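Local coordinates for uncharacterized protein (PDB 3P02), which is of unknown function but pairs an E-set-related N-terminal domain with a BT_3044-like C-terminal domain built mainly of antiparallel strands, at residues Ile192-Ala197 with Lys211-Phe216; Asp271-Phe276 with Asn290-Leu295; Pro151-Glu156 with Leu185-Asp190. All blocks are in the same frame, centred on the assembly; numbering follows the deposited sequence. Where two conformers were deposited one is given.

Along the chain the contacts come in the order 3, 1, 2, each closing before the next opens. Contacts 1 and 2 lie in one long antiparallel sheet of the BT_3044-like C-terminal part, their centres about 12 Å apart. Contact 3, with its centre about 11 Å from that of contact 1, ties this sheet to strand 146-154, which belongs to the neighbouring mixed sheet; contacts 2 and 3 are about 22 Å apart. Strands 182-187 and 192-196 are neighbours, so F194 meets N186 backbone to backbone. The sheet curls enough for F195 and V212 of contact 1 to pack on F274 of contact 2, so these two contacts share an apolar interior, while contact 3 joins the sheet to the rest of the chain.

Contact 1: residues Ile192-Ala197 with Lys211-Phe216; sequences IVFFYA and KVFLQF
V193 and L214 exchange both backbone N-H...O bonds, and F195 and V212 do the same one step on, V212 N reaching F195 O at 2.8 Å. The strands run antiparallel at 148°, and CA-H...O contacts such as F194 CA to V212 O fill the non-hydrogen-bonded positions. On the face carrying F194, K211 lies over the aromatic ring: CE sits 3.7 Å from the F194 ring centroid, almost on the ring normal. The bend at chi3 (67°) brings CE there, and NZ follows in a cation-pi contact, 4.6 Å from the same centroid. Nearer the backbone, K211 CG meets Y196 CE1 at 3.5 Å. F213 receives F194 CB over one face, offset toward the rim, and I192 CG2 at its edge; W233 of the next strand stacks on it as well. On the other face of the sheet, V212 CB lies over the F195 ring while L214 CD1 approaches F195 CD1 to 3.7 Å. V193 CG2 meets the edge of F216 at CE1, 3.8 Å away. F195 and V212 also pack on F274 across the interior. Sequential antiparallel neighbours like these, joined by the loop 197-210, are the unit of an up-and-down beta meander.

Contact 2: residues Asp271-Phe276 with Asn290-Leu295; sequences DIDFDF and NMKGGL
N290 spends both hydrogens of its amide on two aspartates, D273 and D275, which stand two residues apart on the facing strand of a long beta hairpin, 262-278 with 287-302. ND2 of N290 points straight at D273 OD1 (3.0 Å, 178°) and also reaches D275 OD1 at 2.9 Å; each acceptor lies close to the amide plane, with the carboxylates turned nearly perpendicular to it. The other oxygen of D275 is held by Y244 OH. D273 OD2 makes a salt bridge with K292 NZ at 2.7 Å, met from above the carboxylate plane, the lysine's last torsion (65°) turning NZ back to it. An alanine here in place of D273 would probably leave K292 without its opposite charge and N290 with one acceptor fewer. On the other face of the hairpin, which carries I272, F274 and M291, M291 CB packs over the F274 ring, offset toward the rim. The selenium of this selenomethionine makes oblique Met-aromatic contacts with F274 and F276. At G293, hydrogen-bonded in both directions with I272, the chain turns a corner; its backbone angles would jam a CB against the preceding carbonyl O and so call for glycine. Past it, L295 CD1 lies 3.9 Å from I272 CD1.

Contact 3: residues Pro151-Glu156 with Leu185-Asp190; sequences PILFNE and LNVVTD
The amide of N155 is wedged against V187 and the loop T189-D190: T189 O lies in its plane at the ND2 end, D190 O stands over one face near CG, and V187 CG1 is displaced to the opposite side, 4.0 Å from ND2. This is a junction between sheets, where the end of strand 146-154 packs on the beta hairpin 182-187/192-196 at its turn. One hydrogen bond joins the two, N155 ND2 to T189 O at 2.8 Å, in the carbonyl plane and bent to 152°. The first torsion of N155 (chi1 62°) sets CG between the backbone N and the carbonyl carbon. At the other end of the amide, OD1 accepts from F157 N in an Asx turn. A buried polar group is thus bonded at both ends, which fixes the rotation of the amide. T189 OG1 is bonded within the hairpin turn, to S191 N and I192 N. Packing beside the amide centres on V187, whose CB meets L153 CB at 3.8 Å, while CG2 lies 3.7 Å from L153 O and 3.8 Å from F154 CA. The F154 side chain leaves on the other side of its strand, to meet W317 edge-to-face. A water finishes the junction, accepting from E156 N at 3.0 Å and donating to D190 O at 2.6 Å.

Contact 1: residues Ile192-Ala197 with Lys211-Phe216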
ATOM      1  N   ILE A 192      -5.558   1.533 -13.761  1.00  9.06           N
ATOM      2  CA  ILE A 192      -6.630   0.694 -13.210  1.00  8.96           C
ATOM      3  C   ILE A 192      -6.396   0.541 -11.705  1.00  9.99           C
ATOM      4  O   ILE A 192      -5.267   0.264 -11.261  1.00  9.18           O
ATOM      5  CB  ILE A 192      -6.712  -0.707 -13.902  1.00 11.08           C
ATOM      6  CG1 ILE A 192      -6.978  -0.567 -15.436  1.00 11.81           C
ATOM      7  CG2 ILE A 192      -7.792  -1.622 -13.219  1.00 12.00           C
ATOM      8  CD1 ILE A 192      -6.785  -1.916 -16.184  1.00 16.33           C
ATOM      9  N   VAL A 193      -7.469   0.756 -10.940  1.00  7.85           N
ATOM     10  CA  VAL A 193      -7.487   0.585  -9.495  1.00  7.19           C
ATOM     11  C   VAL A 193      -8.678  -0.291  -9.131  1.00 10.68           C
ATOM     12  O   VAL A 193      -9.490  -0.622  -9.985  1.00  8.79           O
ATOM     13  CB  VAL A 193      -7.587   1.966  -8.747  1.00  8.61           C
ATOM     14  CG1 VAL A 193      -6.396   2.891  -9.054  1.00  9.15           C
ATOM     15  CG2 VAL A 193      -8.916   2.664  -9.039  1.00  8.09           C
ATOM     16  N   PHE A 194      -8.800  -0.625  -7.857  1.00  8.35           N
ATOM     17  CA  PHE A 194     -10.034  -1.239  -7.379  1.00  7.75           C
ATOM     18  C   PHE A 194     -10.309  -0.761  -5.976  1.00  9.28           C
ATOM     19  O   PHE A 194      -9.389  -0.384  -5.251  1.00  8.79           O
ATOM     20  CB  PHE A 194     -10.013  -2.769  -7.406  1.00  8.50           C
ATOM     21  CG  PHE A 194      -8.991  -3.411  -6.509  1.00  8.28           C
ATOM     22  CD1 PHE A 194      -9.287  -3.692  -5.170  1.00 10.80           C
ATOM     23  CD2 PHE A 194      -7.739  -3.772  -7.004  1.00 11.75           C
ATOM     24  CE1 PHE A 194      -8.343  -4.332  -4.348  1.00 12.17           C
ATOM     25  CE2 PHE A 194      -6.786  -4.380  -6.174  1.00 13.48           C
ATOM     26  CZ  PHE A 194      -7.098  -4.665  -4.857  1.00 10.94           C
ATOM     27  N   PHE A 195     -11.570  -0.768  -5.605  1.00  6.53           N
ATOM     28  CA  PHE A 195     -11.972  -0.519  -4.239  1.00  6.95           C
ATOM     29  C   PHE A 195     -12.883  -1.683  -3.894  1.00  9.97           C
ATOM     30  O   PHE A 195     -13.203  -2.490  -4.778  1.00 11.04           O
ATOM     31  CB  PHE A 195     -12.643   0.856  -4.063  1.00  8.62           C
ATOM     32  CG  PHE A 195     -13.982   1.018  -4.752  1.00  8.88           C
ATOM     33  CD1 PHE A 195     -14.056   1.339  -6.113  1.00 10.04           C
ATOM     34  CD2 PHE A 195     -15.166   0.823  -4.051  1.00 10.08           C
ATOM     35  CE1 PHE A 195     -15.298   1.426  -6.766  1.00 12.65           C
ATOM     36  CE2 PHE A 195     -16.415   0.961  -4.697  1.00 11.17           C
ATOM     37  CZ  PHE A 195     -16.462   1.266  -6.042  1.00 11.05           C
ATOM     38  N   TYR A 196     -13.346  -1.749  -2.649  1.00  7.67           N
ATOM     39  CA  TYR A 196     -14.267  -2.813  -2.276  1.00  8.49           C
ATOM     40  C   TYR A 196     -15.679  -2.272  -2.058  1.00 10.92           C
ATOM     41  O   TYR A 196     -15.857  -1.285  -1.349  1.00 10.03           O
ATOM     42  CB  TYR A 196     -13.819  -3.510  -0.972  1.00  9.91           C
ATOM     43  CG  TYR A 196     -12.416  -4.071  -1.011  1.00  8.98           C
ATOM     44  CD1 TYR A 196     -12.097  -5.152  -1.830  1.00  9.75           C
ATOM     45  CD2 TYR A 196     -11.404  -3.520  -0.224  1.00 10.56           C
ATOM     46  CE1 TYR A 196     -10.795  -5.668  -1.874  1.00  8.97           C
ATOM     47  CE2 TYR A 196     -10.115  -4.052  -0.226  1.00 11.04           C
ATOM     48  CZ  TYR A 196      -9.815  -5.124  -1.052  1.00  9.38           C
ATOM     49  OH  TYR A 196      -8.538  -5.615  -1.037  1.00 10.57           O
ATOM     50  N   ALA A 197     -16.671  -2.958  -2.614  1.00  8.77           N
ATOM     51  CA  ALA A 197     -18.057  -2.626  -2.370  1.00  8.18           C
ATOM     52  C   ALA A 197     -18.482  -3.081  -0.946  1.00 10.34           C
ATOM     53  O   ALA A 197     -17.779  -3.885  -0.306  1.00 10.17           O
ATOM     54  CB  ALA A 197     -18.941  -3.317  -3.411  1.00  8.99           C
ATOM     55  N   LYS A 211     -14.457  -6.787  -4.801  1.00  8.77           N
ATOM     56  CA  LYS A 211     -13.633  -5.892  -5.618  1.00  8.83           C
ATOM     57  C   LYS A 211     -14.399  -5.276  -6.798  1.00 10.59           C
ATOM     58  O   LYS A 211     -15.043  -5.978  -7.596  1.00  9.38           O
ATOM     59  CB  LYS A 211     -12.431  -6.661  -6.172  1.00 10.07           C
ATOM     60  CG  LYS A 211     -11.366  -6.944  -5.107  1.00 12.60           C
ATOM     61  CD  LYS A 211     -10.281  -7.915  -5.597  1.00 15.27           C
ATOM     62  CE  LYS A 211      -9.431  -7.310  -6.698  1.00 14.63           C
ATOM     63  NZ  LYS A 211      -8.479  -8.307  -7.275  1.00 18.41           N
ATOM     64  N   VAL A 212     -14.309  -3.948  -6.899  1.00  8.60           N
ATOM     65  CA  VAL A 212     -14.901  -3.186  -8.005  1.00  8.26           C
ATOM     66  C   VAL A 212     -13.764  -2.421  -8.653  1.00 10.09           C
ATOM     67  O   VAL A 212     -13.067  -1.658  -7.973  1.00  9.25           O
ATOM     68  CB  VAL A 212     -16.045  -2.254  -7.545  1.00  9.83           C
ATOM     69  CG1 VAL A 212     -16.539  -1.419  -8.731  1.00  9.39           C
ATOM     70  CG2 VAL A 212     -17.190  -3.067  -6.932  1.00  9.68           C
ATOM     71  N   PHE A 213     -13.556  -2.654  -9.944  1.00  7.73           N
ATOM     72  CA  PHE A 213     -12.462  -2.050 -10.682  1.00  7.25           C
ATOM     73  C   PHE A 213     -12.892  -0.759 -11.337  1.00  8.39           C
ATOM     74  O   PHE A 213     -14.025  -0.643 -11.814  1.00  8.91           O
ATOM     75  CB  PHE A 213     -11.962  -3.014 -11.758  1.00  8.71           C
ATOM     76  CG  PHE A 213     -11.340  -4.297 -11.243  1.00  9.95           C
ATOM     77  CD1 PHE A 213     -12.136  -5.399 -10.920  1.00 12.01           C
ATOM     78  CD2 PHE A 213      -9.968  -4.391 -11.046  1.00 11.82           C
ATOM     79  CE1 PHE A 213     -11.566  -6.571 -10.382  1.00 12.33           C
ATOM     80  CE2 PHE A 213      -9.394  -5.563 -10.529  1.00 15.02           C
ATOM     81  CZ  PHE A 213     -10.195  -6.647 -10.210  1.00 12.92           C
ATOM     82  N   LEU A 214     -11.961   0.202 -11.370  1.00  7.67           N
ATOM     83  CA  LEU A 214     -12.115   1.500 -12.042  1.00  8.21           C
ATOM     84  C   LEU A 214     -10.963   1.720 -12.950  1.00 11.87           C
ATOM     85  O   LEU A 214      -9.807   1.535 -12.521  1.00 10.17           O
ATOM     86  CB  LEU A 214     -12.173   2.672 -11.026  1.00  8.13           C
ATOM     87  CG  LEU A 214     -13.428   2.709 -10.132  1.00  9.75           C
ATOM     88  CD1 LEU A 214     -13.204   3.652  -8.926  1.00 11.41           C
ATOM     89  CD2 LEU A 214     -14.675   3.116 -10.953  1.00 12.64           C
ATOM     90  N   GLN A 215     -11.249   2.137 -14.178  1.00 10.30           N
ATOM     91  CA  GLN A 215     -10.194   2.468 -15.130  0.50  9.30           C
ATOM     92  C   GLN A 215     -10.310   3.931 -15.501  1.00 12.32           C
ATOM     93  O   GLN A 215     -11.387   4.371 -15.896  1.00 10.60           O
ATOM     94  CB  GLN A 215     -10.270   1.573 -16.374  0.50  9.46           C
ATOM     95  CG  GLN A 215      -9.194   1.877 -17.423  0.50 15.50           C
ATOM     96  CD  GLN A 215      -9.317   0.957 -18.611  0.50 28.22           C
ATOM     97  OE1 GLN A 215      -9.940  -0.104 -18.541  0.50 24.81           O
ATOM     98  NE2 GLN A 215      -8.718   1.331 -19.726  0.50 17.06           N
ATOM     99  N   PHE A 216      -9.211   4.672 -15.352  1.00 10.47           N
ATOM    100  CA  PHE A 216      -9.150   6.092 -15.697  1.00  9.52           C
ATOM    101  C   PHE A 216      -8.634   6.202 -17.118  1.00 14.04           C
ATOM    102  O   PHE A 216      -7.441   5.999 -17.353  1.00 13.30           O
ATOM    103  CB  PHE A 216      -8.207   6.815 -14.707  1.00 10.75           C
ATOM    104  CG  PHE A 216      -8.739   6.842 -13.302  1.00  9.88           C
ATOM    105  CD1 PHE A 216      -8.580   5.742 -12.449  1.00 11.59           C
ATOM    106  CD2 PHE A 216      -9.444   7.943 -12.831  1.00 10.12           C
ATOM    107  CE1 PHE A 216      -9.092   5.762 -11.151  1.00 13.15           C
ATOM    108  CE2 PHE A 216      -9.929   7.977 -11.515  1.00 11.17           C
ATOM    109  CZ  PHE A 216      -9.764   6.869 -10.685  1.00 10.96           C
TER

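Contact 2: residues Asp271-Phe276 with Asn290-Leu295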
ATOM      1  N   ASP A 271     -20.825   9.939 -11.155  1.00  8.84           N
ATOM      2  CA  ASP A 271     -21.653   9.048 -11.961  1.00  8.23           C
ATOM      3  C   ASP A 271     -21.395   7.557 -11.685  1.00 11.63           C
ATOM      4  O   ASP A 271     -21.505   6.720 -12.578  1.00 10.97           O
ATOM      5  CB  ASP A 271     -21.517   9.354 -13.472  1.00  9.75           C
ATOM      6  CG  ASP A 271     -21.857  10.774 -13.835  1.00 23.84           C
ATOM      7  OD1 ASP A 271     -22.834  11.308 -13.278  1.00 21.26           O
ATOM      8  OD2 ASP A 271     -21.087  11.380 -14.578  1.00 29.82           O
ATOM      9  N   ILE A 272     -21.102   7.230 -10.429  1.00  8.62           N
ATOM     10  CA  ILE A 272     -21.039   5.825 -10.001  1.00  7.78           C
ATOM     11  C   ILE A 272     -22.466   5.439  -9.619  1.00 10.18           C
ATOM     12  O   ILE A 272     -23.106   6.157  -8.853  1.00  9.66           O
ATOM     13  CB  ILE A 272     -20.073   5.621  -8.819  1.00 10.06           C
ATOM     14  CG1 ILE A 272     -18.644   6.052  -9.226  1.00  9.54           C
ATOM     15  CG2 ILE A 272     -20.090   4.133  -8.371  1.00  9.37           C
ATOM     16  CD1 ILE A 272     -17.642   6.126  -7.974  1.00 11.60           C
ATOM     17  N   ASP A 273     -22.944   4.317 -10.132  1.00  7.56           N
ATOM     18  CA  ASP A 273     -24.291   3.838  -9.801  1.00  7.56           C
ATOM     19  C   ASP A 273     -24.352   2.365 -10.146  1.00  9.91           C
ATOM     20  O   ASP A 273     -24.430   2.014 -11.323  1.00  9.40           O
ATOM     21  CB  ASP A 273     -25.384   4.637 -10.543  1.00  8.56           C
ATOM     22  CG  ASP A 273     -26.813   4.323 -10.125  1.00 14.30           C
ATOM     23  OD1 ASP A 273     -27.032   3.272  -9.471  1.00 13.02           O
ATOM     24  OD2 ASP A 273     -27.705   5.125 -10.442  1.00 16.04           O
ATOM     25  N   PHE A 274     -24.251   1.497  -9.124  1.00  7.52           N
ATOM     26  CA  PHE A 274     -24.317   0.075  -9.415  1.00  7.45           C
ATOM     27  C   PHE A 274     -24.983  -0.711  -8.333  1.00  9.83           C
ATOM     28  O   PHE A 274     -24.792  -0.450  -7.140  1.00  8.89           O
ATOM     29  CB  PHE A 274     -22.913  -0.527  -9.688  1.00  8.12           C
ATOM     30  CG  PHE A 274     -21.942  -0.450  -8.519  1.00  8.87           C
ATOM     31  CD1 PHE A 274     -21.903  -1.462  -7.548  1.00 10.07           C
ATOM     32  CD2 PHE A 274     -21.096   0.633  -8.368  1.00  9.97           C
ATOM     33  CE1 PHE A 274     -21.002  -1.401  -6.465  1.00 10.52           C
ATOM     34  CE2 PHE A 274     -20.174   0.676  -7.307  1.00 10.38           C
ATOM     35  CZ  PHE A 274     -20.148  -0.334  -6.354  1.00  8.68           C
ATOM     36  N   ASP A 275     -25.691  -1.760  -8.758  1.00  8.53           N
ATOM     37  CA  ASP A 275     -26.230  -2.746  -7.850  1.00  7.85           C
ATOM     38  C   ASP A 275     -25.187  -3.834  -7.612  1.00 11.02           C
ATOM     39  O   ASP A 275     -24.402  -4.149  -8.506  1.00  9.72           O
ATOM     40  CB  ASP A 275     -27.511  -3.405  -8.411  1.00  8.48           C
ATOM     41  CG  ASP A 275     -28.737  -2.532  -8.473  1.00 10.78           C
ATOM     42  OD1 ASP A 275     -28.773  -1.486  -7.755  1.00 10.02           O
ATOM     43  OD2 ASP A 275     -29.700  -2.930  -9.159  1.00 11.79           O
ATOM     44  N   PHE A 276     -25.233  -4.453  -6.426  1.00  8.67           N
ATOM     45  CA  PHE A 276     -24.404  -5.609  -6.106  1.00  8.49           C
ATOM     46  C   PHE A 276     -25.071  -6.332  -4.980  1.00 11.46           C
ATOM     47  O   PHE A 276     -25.921  -5.763  -4.289  1.00  9.29           O
ATOM     48  CB  PHE A 276     -22.957  -5.237  -5.756  1.00  8.50           C
ATOM     49  CG  PHE A 276     -22.824  -4.681  -4.367  1.00  9.74           C
ATOM     50  CD1 PHE A 276     -23.115  -3.340  -4.102  1.00  9.59           C
ATOM     51  CD2 PHE A 276     -22.425  -5.505  -3.306  1.00  9.61           C
ATOM     52  CE1 PHE A 276     -23.046  -2.851  -2.796  1.00 11.39           C
ATOM     53  CE2 PHE A 276     -22.385  -5.019  -2.001  1.00 11.78           C
ATOM     54  CZ  PHE A 276     -22.679  -3.694  -1.754  1.00 11.18           C
ATOM     55  N   ASN A 290     -27.075  -1.279  -3.493  1.00  8.96           N
ATOM     56  CA  ASN A 290     -26.697  -0.348  -4.548  1.00  8.65           C
ATOM     57  C   ASN A 290     -25.738   0.676  -3.973  1.00  9.69           C
ATOM     58  O   ASN A 290     -25.907   1.086  -2.821  1.00 10.06           O
ATOM     59  CB  ASN A 290     -27.944   0.363  -5.115  1.00  9.65           C
ATOM     60  CG  ASN A 290     -27.583   1.464  -6.114  1.00  9.38           C
ATOM     61  OD1 ASN A 290     -27.321   2.623  -5.745  1.00 11.46           O
ATOM     62  ND2 ASN A 290     -27.631   1.150  -7.399  1.00  8.23           N
HETATM   63  N   MSE A 291     -24.745   1.080  -4.749  1.00  7.38           N
HETATM   64  CA  MSE A 291     -23.867   2.193  -4.351  1.00  6.67           C
HETATM   65  C   MSE A 291     -23.991   3.253  -5.416  1.00 10.75           C
HETATM   66  O   MSE A 291     -23.847   2.933  -6.593  1.00  9.23           O
HETATM   67  CB  MSE A 291     -22.402   1.744  -4.176  1.00  6.75           C
HETATM   68  CG  MSE A 291     -22.307   0.688  -3.067  1.00  8.54           C
HETATM   69 SE   MSE A 291     -20.510   0.390  -2.501  0.75  9.61          SE
HETATM   70  CE  MSE A 291     -20.262   1.914  -1.423  1.00 12.38           C
ATOM     71  N   LYS A 292     -24.293   4.486  -5.012  1.00  8.95           N
ATOM     72  CA  LYS A 292     -24.475   5.583  -5.975  1.00  8.06           C
ATOM     73  C   LYS A 292     -23.839   6.852  -5.491  1.00 10.27           C
ATOM     74  O   LYS A 292     -24.010   7.254  -4.339  1.00  9.42           O
ATOM     75  CB  LYS A 292     -25.990   5.825  -6.207  1.00  9.02           C
ATOM     76  CG  LYS A 292     -26.320   6.935  -7.215  1.00 10.40           C
ATOM     77  CD  LYS A 292     -27.825   6.987  -7.515  1.00 13.54           C
ATOM     78  CE  LYS A 292     -28.162   8.047  -8.561  1.00 20.96           C
ATOM     79  NZ  LYS A 292     -27.563   7.748  -9.916  1.00 26.15           N
ATOM     80  N   GLY A 293     -23.202   7.548  -6.396  1.00  7.72           N
ATOM     81  CA  GLY A 293     -22.602   8.823  -6.016  1.00  8.18           C
ATOM     82  C   GLY A 293     -21.241   9.009  -6.633  1.00 11.43           C
ATOM     83  O   GLY A 293     -21.037   8.707  -7.811  1.00  9.41           O
ATOM     84  N   GLY A 294     -20.325   9.511  -5.827  1.00  9.53           N
ATOM     85  CA  GLY A 294     -18.985   9.777  -6.293  1.00 10.81           C
ATOM     86  C   GLY A 294     -17.942   9.671  -5.215  1.00 12.30           C
ATOM     87  O   GLY A 294     -18.238   9.331  -4.060  1.00 10.18           O
ATOM     88  N   LEU A 295     -16.695   9.864  -5.643  1.00  9.11           N
ATOM     89  CA  LEU A 295     -15.502   9.793  -4.795  1.00  8.73           C
ATOM     90  C   LEU A 295     -14.598  10.958  -5.081  1.00 11.22           C
ATOM     91  O   LEU A 295     -14.618  11.481  -6.189  1.00 11.23           O
ATOM     92  CB  LEU A 295     -14.731   8.506  -5.103  1.00  8.70           C
ATOM     93  CG  LEU A 295     -15.498   7.185  -4.850  1.00 11.30           C
ATOM     94  CD1 LEU A 295     -14.725   5.985  -5.412  1.00 12.28           C
ATOM     95  CD2 LEU A 295     -15.744   6.964  -3.347  1.00 11.07           C
TER
HETATM   96  O   HOH W   1     -24.346   8.482  -9.666  1.00 16.21           O

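Contact 3: residues Pro151-Glu156 with Leu185-Asp190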
ATOM      1  N   PRO A 151       5.854  -3.138   0.743  1.00 10.28           N
ATOM      2  CA  PRO A 151       5.686  -2.258  -0.424  1.00 10.21           C
ATOM      3  C   PRO A 151       4.268  -1.675  -0.478  1.00 13.47           C
ATOM      4  O   PRO A 151       3.270  -2.394  -0.272  1.00 13.55           O
ATOM      5  CB  PRO A 151       5.948  -3.163  -1.632  1.00 12.23           C
ATOM      6  CG  PRO A 151       5.701  -4.573  -1.133  1.00 17.39           C
ATOM      7  CD  PRO A 151       5.923  -4.572   0.360  1.00 12.86           C
ATOM      8  N   ILE A 152       4.186  -0.358  -0.742  1.00  9.71           N
ATOM      9  CA  ILE A 152       2.927   0.381  -0.895  0.50  9.52           C
ATOM     10  C   ILE A 152       2.887   0.877  -2.329  1.00 12.79           C
ATOM     11  O   ILE A 152       3.645   1.788  -2.649  1.00 10.48           O
ATOM     12  CB  ILE A 152       2.830   1.560   0.128  0.50 11.51           C
ATOM     13  CG1 ILE A 152       2.984   1.072   1.584  0.50 11.63           C
ATOM     14  CG2 ILE A 152       1.537   2.391  -0.049  0.50 13.09           C
ATOM     15  CD1 ILE A 152       1.919  -0.007   2.027  0.50 13.01           C
ATOM     16  N   LEU A 153       2.053   0.280  -3.181  1.00  9.45           N
ATOM     17  CA  LEU A 153       1.965   0.734  -4.560  1.00  9.04           C
ATOM     18  C   LEU A 153       1.164   2.039  -4.628  1.00 10.33           C
ATOM     19  O   LEU A 153       0.217   2.222  -3.848  1.00  9.35           O
ATOM     20  CB  LEU A 153       1.242  -0.325  -5.397  1.00 10.19           C
ATOM     21  CG  LEU A 153       2.051  -1.564  -5.761  1.00 14.47           C
ATOM     22  CD1 LEU A 153       1.110  -2.673  -6.197  1.00 15.84           C
ATOM     23  CD2 LEU A 153       3.093  -1.233  -6.825  1.00 14.70           C
ATOM     24  N   PHE A 154       1.506   2.907  -5.594  1.00  7.94           N
ATOM     25  CA  PHE A 154       0.687   4.089  -5.803  1.00  8.21           C
ATOM     26  C   PHE A 154       0.713   4.455  -7.271  1.00 10.90           C
ATOM     27  O   PHE A 154       1.644   4.089  -7.983  1.00 10.12           O
ATOM     28  CB  PHE A 154       1.100   5.292  -4.923  1.00  8.88           C
ATOM     29  CG  PHE A 154       2.418   5.955  -5.264  1.00  9.51           C
ATOM     30  CD1 PHE A 154       3.624   5.376  -4.883  1.00 10.59           C
ATOM     31  CD2 PHE A 154       2.450   7.192  -5.900  1.00  9.49           C
ATOM     32  CE1 PHE A 154       4.834   6.035  -5.099  1.00 11.04           C
ATOM     33  CE2 PHE A 154       3.664   7.847  -6.133  1.00 12.26           C
ATOM     34  CZ  PHE A 154       4.856   7.260  -5.734  1.00 11.02           C
ATOM     35  N   ASN A 155      -0.344   5.125  -7.725  1.00  7.78           N
ATOM     36  CA  ASN A 155      -0.327   5.655  -9.080  1.00  7.98           C
ATOM     37  C   ASN A 155      -1.003   7.046  -8.975  1.00 10.65           C
ATOM     38  O   ASN A 155      -1.270   7.506  -7.862  1.00  8.53           O
ATOM     39  CB  ASN A 155      -0.979   4.689 -10.085  1.00  9.86           C
ATOM     40  CG  ASN A 155      -2.432   4.410  -9.812  1.00  8.92           C
ATOM     41  OD1 ASN A 155      -3.136   5.203  -9.219  1.00  9.69           O
ATOM     42  ND2 ASN A 155      -2.919   3.277 -10.285  1.00  9.37           N
ATOM     43  N   GLU A 156      -1.261   7.724 -10.092  1.00 10.04           N
ATOM     44  CA  GLU A 156      -1.876   9.056 -10.056  0.50  9.18           C
ATOM     45  C   GLU A 156      -3.256   9.052  -9.401  1.00 12.73           C
ATOM     46  O   GLU A 156      -3.684  10.074  -8.864  1.00 12.80           O
ATOM     47  CB  GLU A 156      -2.012   9.598 -11.491  0.50 10.20           C
ATOM     48  CG  GLU A 156      -2.678  10.959 -11.574  0.50  9.66           C
ATOM     49  CD  GLU A 156      -2.811  11.562 -12.955  0.50 15.34           C
ATOM     50  OE1 GLU A 156      -2.344  10.946 -13.940  0.50 10.71           O
ATOM     51  OE2 GLU A 156      -3.414  12.652 -13.050  0.50 11.12           O
ATOM     52  N   LEU A 185      -8.383   3.262  -2.818  1.00  7.41           N
ATOM     53  CA  LEU A 185      -8.281   2.792  -4.196  1.00  7.65           C
ATOM     54  C   LEU A 185      -6.925   2.096  -4.294  1.00  9.65           C
ATOM     55  O   LEU A 185      -5.884   2.741  -4.121  1.00 10.60           O
ATOM     56  CB  LEU A 185      -8.426   3.960  -5.214  1.00  7.93           C
ATOM     57  CG  LEU A 185      -9.877   4.284  -5.671  1.00 13.28           C
ATOM     58  CD1 LEU A 185     -10.888   4.263  -4.562  1.00 13.85           C
ATOM     59  CD2 LEU A 185      -9.953   5.551  -6.546  1.00 11.55           C
ATOM     60  N   ASN A 186      -6.963   0.774  -4.458  1.00  8.12           N
ATOM     61  CA  ASN A 186      -5.791  -0.101  -4.550  0.50  7.75           C
ATOM     62  C   ASN A 186      -5.323  -0.162  -5.985  1.00 11.29           C
ATOM     63  O   ASN A 186      -6.121   0.035  -6.892  1.00 10.63           O
ATOM     64  CB  ASN A 186      -6.163  -1.464  -4.028  0.50  8.13           C
ATOM     65  CG  ASN A 186      -6.827  -1.362  -2.677  0.50 16.30           C
ATOM     66  OD1 ASN A 186      -6.208  -0.936  -1.709  0.50 15.55           O
ATOM     67  ND2 ASN A 186      -8.145  -1.544  -2.629  0.50 12.49           N
ATOM     68  N   VAL A 187      -4.043  -0.441  -6.198  1.00  8.88           N
ATOM     69  CA  VAL A 187      -3.441  -0.396  -7.522  1.00  7.57           C
ATOM     70  C   VAL A 187      -3.444  -1.720  -8.282  1.00 12.16           C
ATOM     71  O   VAL A 187      -3.035  -2.743  -7.739  1.00 10.98           O
ATOM     72  CB  VAL A 187      -1.971   0.130  -7.357  1.00  9.92           C
ATOM     73  CG1 VAL A 187      -1.193   0.052  -8.682  1.00  9.28           C
ATOM     74  CG2 VAL A 187      -1.948   1.556  -6.804  1.00 11.14           C
ATOM     75  N   VAL A 188      -3.789  -1.664  -9.593  1.00  9.15           N
ATOM     76  CA  VAL A 188      -3.654  -2.800 -10.500  1.00  9.26           C
ATOM     77  C   VAL A 188      -2.551  -2.425 -11.530  1.00 11.80           C
ATOM     78  O   VAL A 188      -1.586  -3.169 -11.718  1.00 12.79           O
ATOM     79  CB  VAL A 188      -4.998  -3.182 -11.180  1.00 11.51           C
ATOM     80  CG1 VAL A 188      -4.845  -4.459 -12.006  1.00 12.79           C
ATOM     81  CG2 VAL A 188      -6.120  -3.359 -10.128  1.00 11.00           C
ATOM     82  N   THR A 189      -2.740  -1.288 -12.233  1.00  8.27           N
ATOM     83  CA  THR A 189      -1.762  -0.781 -13.209  1.00  7.81           C
ATOM     84  C   THR A 189      -1.581   0.720 -12.960  1.00 11.19           C
ATOM     85  O   THR A 189      -2.018   1.224 -11.916  1.00 11.65           O
ATOM     86  CB  THR A 189      -2.231  -1.060 -14.660  1.00 13.03           C
ATOM     87  OG1 THR A 189      -3.387  -0.261 -14.927  1.00 12.73           O
ATOM     88  CG2 THR A 189      -2.527  -2.534 -14.945  1.00 13.56           C
ATOM     89  N   ASP A 190      -1.017   1.456 -13.927  1.00 10.26           N
ATOM     90  CA  ASP A 190      -0.915   2.901 -13.734  1.00  9.91           C
ATOM     91  C   ASP A 190      -2.296   3.596 -13.890  1.00 12.05           C
ATOM     92  O   ASP A 190      -2.440   4.721 -13.419  1.00 12.34           O
ATOM     93  CB  ASP A 190       0.113   3.532 -14.696  1.00 12.04           C
ATOM     94  CG  ASP A 190      -0.178   3.374 -16.189  1.00 19.02           C
ATOM     95  OD1 ASP A 190      -1.017   2.529 -16.547  1.00 20.06           O
ATOM     96  OD2 ASP A 190       0.536   3.995 -16.997  1.00 25.42           O
TER
HETATM   97  O   HOH W   2      -0.906   6.728 -12.917  1.00 10.58           O